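Local coordinates for glycerol dehydratase (Clostridium butyricum, PDB 1R9D), which probably dehydrates glycerol without vitamin B12, as a glycyl-radical enzyme of the pyruvate formate-lyase family, at residues N160-L173 and I270-S284. Residues are numbered along the deposited sequence; the frame is centred on the assembly and turned at random.
Sequences NGVGHVSVDYGKVL and IHAIINIESNGHSIS. With GOL (glycerol), chain C.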
# COMPACT_ATOMS: atom_id res chain seq x y z
N ASN A 160 -5.15 -8.73 -17.80
CA ASN A 160 -5.59 -9.87 -17.02
C ASN A 160 -4.60 -10.31 -15.95
O ASN A 160 -3.61 -9.62 -15.69
CB ASN A 160 -5.90 -11.03 -17.97
CG ASN A 160 -7.08 -10.73 -18.88
OD1 ASN A 160 -8.24 -10.81 -18.47
ND2 ASN A 160 -6.79 -10.36 -20.13
N GLY A 161 -4.89 -11.45 -15.32
CA GLY A 161 -4.04 -11.96 -14.26
C GLY A 161 -2.64 -12.34 -14.71
O GLY A 161 -2.36 -12.40 -15.90
N VAL A 162 -1.78 -12.62 -13.74
CA VAL A 162 -0.40 -13.00 -14.02
C VAL A 162 -0.25 -14.49 -14.35
O VAL A 162 0.03 -14.86 -15.49
CB VAL A 162 0.52 -12.65 -12.82
CG1 VAL A 162 1.96 -13.10 -13.10
CG2 VAL A 162 0.46 -11.15 -12.56
N GLY A 163 -0.45 -15.35 -13.35
CA GLY A 163 -0.30 -16.77 -13.58
C GLY A 163 1.16 -17.13 -13.81
O GLY A 163 2.02 -16.71 -13.04
N HIS A 164 1.42 -17.90 -14.87
CA HIS A 164 2.78 -18.34 -15.22
C HIS A 164 3.51 -18.90 -14.02
O HIS A 164 4.55 -18.38 -13.59
CB HIS A 164 3.57 -17.18 -15.83
CG HIS A 164 3.05 -16.76 -17.17
ND1 HIS A 164 1.82 -16.17 -17.34
CD2 HIS A 164 3.56 -16.94 -18.42
CE1 HIS A 164 1.58 -16.01 -18.63
NE2 HIS A 164 2.62 -16.47 -19.30
N VAL A 165 2.98 -20.00 -13.51
CA VAL A 165 3.54 -20.61 -12.32
C VAL A 165 3.14 -22.07 -12.19
O VAL A 165 2.09 -22.49 -12.68
CB VAL A 165 3.03 -19.82 -11.08
CG1 VAL A 165 1.51 -19.85 -11.05
CG2 VAL A 165 3.60 -20.39 -9.79
N SER A 166 4.01 -22.85 -11.55
CA SER A 166 3.72 -24.24 -11.26
C SER A 166 3.83 -24.30 -9.74
O SER A 166 4.93 -24.20 -9.19
CB SER A 166 4.75 -25.17 -11.90
OG SER A 166 4.42 -26.53 -11.61
N VAL A 167 2.69 -24.41 -9.06
CA VAL A 167 2.68 -24.46 -7.61
C VAL A 167 3.20 -25.78 -7.07
O VAL A 167 3.48 -26.71 -7.83
CB VAL A 167 1.26 -24.20 -7.04
CG1 VAL A 167 0.74 -22.87 -7.56
CG2 VAL A 167 0.32 -25.34 -7.42
N ASP A 168 3.32 -25.86 -5.75
CA ASP A 168 3.81 -27.07 -5.10
C ASP A 168 2.68 -28.10 -5.00
O ASP A 168 2.20 -28.40 -3.91
CB ASP A 168 4.32 -26.73 -3.70
CG ASP A 168 5.27 -27.78 -3.15
OD1 ASP A 168 5.24 -28.94 -3.62
OD2 ASP A 168 6.05 -27.45 -2.22
N TYR A 169 2.25 -28.63 -6.15
CA TYR A 169 1.17 -29.62 -6.17
C TYR A 169 1.48 -30.79 -5.26
O TYR A 169 0.61 -31.28 -4.54
CB TYR A 169 0.93 -30.15 -7.60
CG TYR A 169 0.39 -29.15 -8.60
CD1 TYR A 169 1.25 -28.45 -9.44
CD2 TYR A 169 -0.98 -28.94 -8.73
CE1 TYR A 169 0.76 -27.55 -10.40
CE2 TYR A 169 -1.49 -28.05 -9.68
CZ TYR A 169 -0.61 -27.36 -10.51
OH TYR A 169 -1.11 -26.50 -11.46
N GLY A 170 2.73 -31.25 -5.30
CA GLY A 170 3.14 -32.38 -4.48
C GLY A 170 2.91 -32.19 -3.00
O GLY A 170 2.53 -33.13 -2.30
N LYS A 171 3.14 -30.98 -2.51
CA LYS A 171 2.96 -30.69 -1.09
C LYS A 171 1.50 -30.75 -0.68
O LYS A 171 1.17 -31.37 0.34
CB LYS A 171 3.51 -29.30 -0.75
CG LYS A 171 3.37 -28.92 0.71
CD LYS A 171 3.95 -27.53 0.97
CE LYS A 171 3.86 -27.14 2.43
NZ LYS A 171 4.40 -25.77 2.66
N VAL A 172 0.63 -30.12 -1.45
CA VAL A 172 -0.79 -30.11 -1.13
C VAL A 172 -1.40 -31.51 -1.25
O VAL A 172 -2.29 -31.87 -0.49
CB VAL A 172 -1.57 -29.14 -2.04
CG1 VAL A 172 -3.04 -29.11 -1.62
CG2 VAL A 172 -0.97 -27.74 -1.94
N LEU A 173 -0.91 -32.30 -2.20
CA LEU A 173 -1.42 -33.66 -2.36
C LEU A 173 -1.11 -34.46 -1.11
O LEU A 173 -1.88 -35.33 -0.70
CB LEU A 173 -0.77 -34.35 -3.58
CG LEU A 173 -1.30 -33.94 -4.96
CD1 LEU A 173 -0.44 -34.56 -6.05
CD2 LEU A 173 -2.74 -34.41 -5.10
N ILE A 270 -7.02 -28.45 -6.95
CA ILE A 270 -5.98 -27.45 -6.72
C ILE A 270 -5.86 -26.59 -7.98
O ILE A 270 -5.94 -25.36 -7.93
CB ILE A 270 -4.61 -28.11 -6.46
CG1 ILE A 270 -4.63 -28.88 -5.14
CG2 ILE A 270 -3.52 -27.04 -6.44
CD1 ILE A 270 -3.43 -29.77 -4.95
N HIS A 271 -5.69 -27.26 -9.12
CA HIS A 271 -5.54 -26.58 -10.41
C HIS A 271 -6.75 -25.72 -10.74
O HIS A 271 -6.62 -24.56 -11.13
CB HIS A 271 -5.33 -27.62 -11.52
CG HIS A 271 -4.85 -27.03 -12.81
ND1 HIS A 271 -3.53 -26.71 -13.04
CD2 HIS A 271 -5.52 -26.68 -13.93
CE1 HIS A 271 -3.41 -26.19 -14.25
NE2 HIS A 271 -4.60 -26.16 -14.81
N ALA A 272 -7.95 -26.28 -10.57
CA ALA A 272 -9.17 -25.55 -10.87
C ALA A 272 -9.35 -24.28 -10.04
O ALA A 272 -9.64 -23.22 -10.59
CB ALA A 272 -10.39 -26.47 -10.69
N ILE A 273 -9.18 -24.38 -8.73
CA ILE A 273 -9.37 -23.22 -7.86
C ILE A 273 -8.38 -22.09 -8.17
O ILE A 273 -8.70 -20.92 -8.02
CB ILE A 273 -9.31 -23.63 -6.38
CG1 ILE A 273 -10.41 -24.67 -6.10
CG2 ILE A 273 -9.50 -22.42 -5.48
CD1 ILE A 273 -10.34 -25.32 -4.74
N ILE A 274 -7.17 -22.44 -8.61
CA ILE A 274 -6.20 -21.41 -8.96
C ILE A 274 -6.81 -20.55 -10.07
O ILE A 274 -6.71 -19.32 -10.05
CB ILE A 274 -4.88 -22.02 -9.48
CG1 ILE A 274 -4.12 -22.67 -8.32
CG2 ILE A 274 -4.03 -20.94 -10.14
CD1 ILE A 274 -2.84 -23.38 -8.73
N ASN A 275 -7.47 -21.22 -11.01
CA ASN A 275 -8.11 -20.58 -12.16
C ASN A 275 -9.40 -19.82 -11.83
O ASN A 275 -9.99 -19.18 -12.70
CB ASN A 275 -8.39 -21.64 -13.23
CG ASN A 275 -7.14 -22.01 -14.02
OD1 ASN A 275 -6.81 -21.35 -15.01
ND2 ASN A 275 -6.44 -23.05 -13.58
N ILE A 276 -9.84 -19.91 -10.57
CA ILE A 276 -11.03 -19.19 -10.13
C ILE A 276 -10.56 -17.90 -9.44
O ILE A 276 -11.17 -16.85 -9.57
CB ILE A 276 -11.88 -20.04 -9.16
CG1 ILE A 276 -12.40 -21.28 -9.88
CG2 ILE A 276 -13.04 -19.21 -8.62
CD1 ILE A 276 -13.25 -22.20 -9.02
N GLU A 277 -9.45 -18.00 -8.71
CA GLU A 277 -8.91 -16.84 -8.02
C GLU A 277 -8.41 -15.79 -9.02
O GLU A 277 -8.62 -14.60 -8.84
CB GLU A 277 -7.77 -17.25 -7.09
CG GLU A 277 -7.08 -16.07 -6.40
CD GLU A 277 -6.02 -16.51 -5.40
OE1 GLU A 277 -5.09 -17.24 -5.80
OE2 GLU A 277 -6.11 -16.10 -4.22
N SER A 278 -7.75 -16.25 -10.07
CA SER A 278 -7.21 -15.35 -11.08
C SER A 278 -7.22 -16.01 -12.45
O SER A 278 -7.23 -17.24 -12.54
CB SER A 278 -5.77 -14.96 -10.71
OG SER A 278 -5.17 -14.18 -11.74
N ASN A 279 -7.20 -15.21 -13.51
CA ASN A 279 -7.21 -15.76 -14.86
C ASN A 279 -5.86 -15.67 -15.56
O ASN A 279 -5.78 -15.73 -16.78
CB ASN A 279 -8.30 -15.11 -15.72
CG ASN A 279 -8.01 -13.66 -16.06
OD1 ASN A 279 -7.19 -13.01 -15.43
ND2 ASN A 279 -8.71 -13.15 -17.07
N GLY A 280 -4.78 -15.51 -14.79
CA GLY A 280 -3.48 -15.49 -15.44
C GLY A 280 -3.37 -16.88 -16.04
O GLY A 280 -3.80 -17.86 -15.41
N HIS A 281 -2.82 -17.00 -17.25
CA HIS A 281 -2.70 -18.33 -17.84
C HIS A 281 -1.33 -18.95 -17.59
O HIS A 281 -0.56 -18.47 -16.75
CB HIS A 281 -3.04 -18.31 -19.34
CG HIS A 281 -2.20 -17.38 -20.16
ND1 HIS A 281 -2.69 -16.20 -20.69
CD2 HIS A 281 -0.91 -17.47 -20.58
CE1 HIS A 281 -1.74 -15.61 -21.39
NE2 HIS A 281 -0.65 -16.35 -21.34
N SER A 282 -1.02 -20.02 -18.31
CA SER A 282 0.24 -20.72 -18.13
C SER A 282 0.34 -21.30 -16.72
O SER A 282 1.41 -21.31 -16.11
CB SER A 282 1.43 -19.82 -18.45
OG SER A 282 1.52 -19.61 -19.85
N ILE A 283 -0.80 -21.74 -16.18
CA ILE A 283 -0.82 -22.39 -14.88
C ILE A 283 -0.37 -23.78 -15.30
O ILE A 283 -1.14 -24.56 -15.86
CB ILE A 283 -2.25 -22.43 -14.28
CG1 ILE A 283 -2.78 -21.00 -14.13
CG2 ILE A 283 -2.23 -23.13 -12.93
CD1 ILE A 283 -1.87 -20.07 -13.31
N SER A 284 0.90 -24.09 -15.02
CA SER A 284 1.49 -25.33 -15.47
C SER A 284 1.73 -26.46 -14.49
O SER A 284 2.44 -26.30 -13.50
CB SER A 284 2.81 -25.01 -16.17
OG SER A 284 2.63 -23.95 -17.10
C1 GOL C . 2.18 -17.43 -24.40
O1 GOL C . 3.11 -16.45 -24.82
C2 GOL C . 2.25 -17.68 -22.89
O2 GOL C . 2.01 -16.46 -22.18
C3 GOL C . 3.63 -18.23 -22.53
O3 GOL C . 3.71 -18.54 -21.15
O HOH W 1 -2.97 -12.78 -11.01
O HOH W 2 -1.18 -14.67 -17.97
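Gly161 and Gly280 meet backbone to backbone, their CA atoms 3.8 Å apart. Neither has a side chain, and the chains close in where side chains would collide. Gly163 continues this smooth strip, and Ile283 CD1 fills the hollow over its CA at 3.7 Å.

At one end Asn279 clasps the start of the loop after helix 155-159. Its ND2 donates to Asn160 OD1 from above the carbonyl plane, while its OD1 accepts from Gly161 N. The two side chains cross at about a right angle, their amide planes 64° apart.

Beyond the glycines, His164 N donates to His281 O at 2.8 Å. Val165 and Ile283 form a single beta bridge. Ser282 CB makes a CH-pi contact over the face of the His164 ring, 3.5 Å from the centroid. The His164 and His281 side chains run side by side, with ring planes at 53°. His164 ND1 donates to Val162 O, which lies in the ring plane, and this fixes the ring's rotation. Both NE2 atoms then converge on O2 of the bound glycerol, and Ser282 OG donates to O3. Asp447 and Glu435 also bind the glycerol, in what is probably the substrate pocket of this glycyl-radical enzyme family.

Ser166 OG, swung opposite its own backbone N (chi1 -179°), donates to Ser284 O at 2.7 Å.

At the other end the bumps are apolar. Ile274 CD1 touches both methyls of Val167. Val167 CG2 in turn lies over the Tyr169 ring. Ile270 touches with two branches: CG2 lies obliquely to Tyr169, and CD1 presses tightly on Val172 CG1 at 3.4 Å. Tyr169 OH hydrogen-bonds His271 ND1 (2.9 Å), and Gln340 holds the far nitrogen of that imidazole.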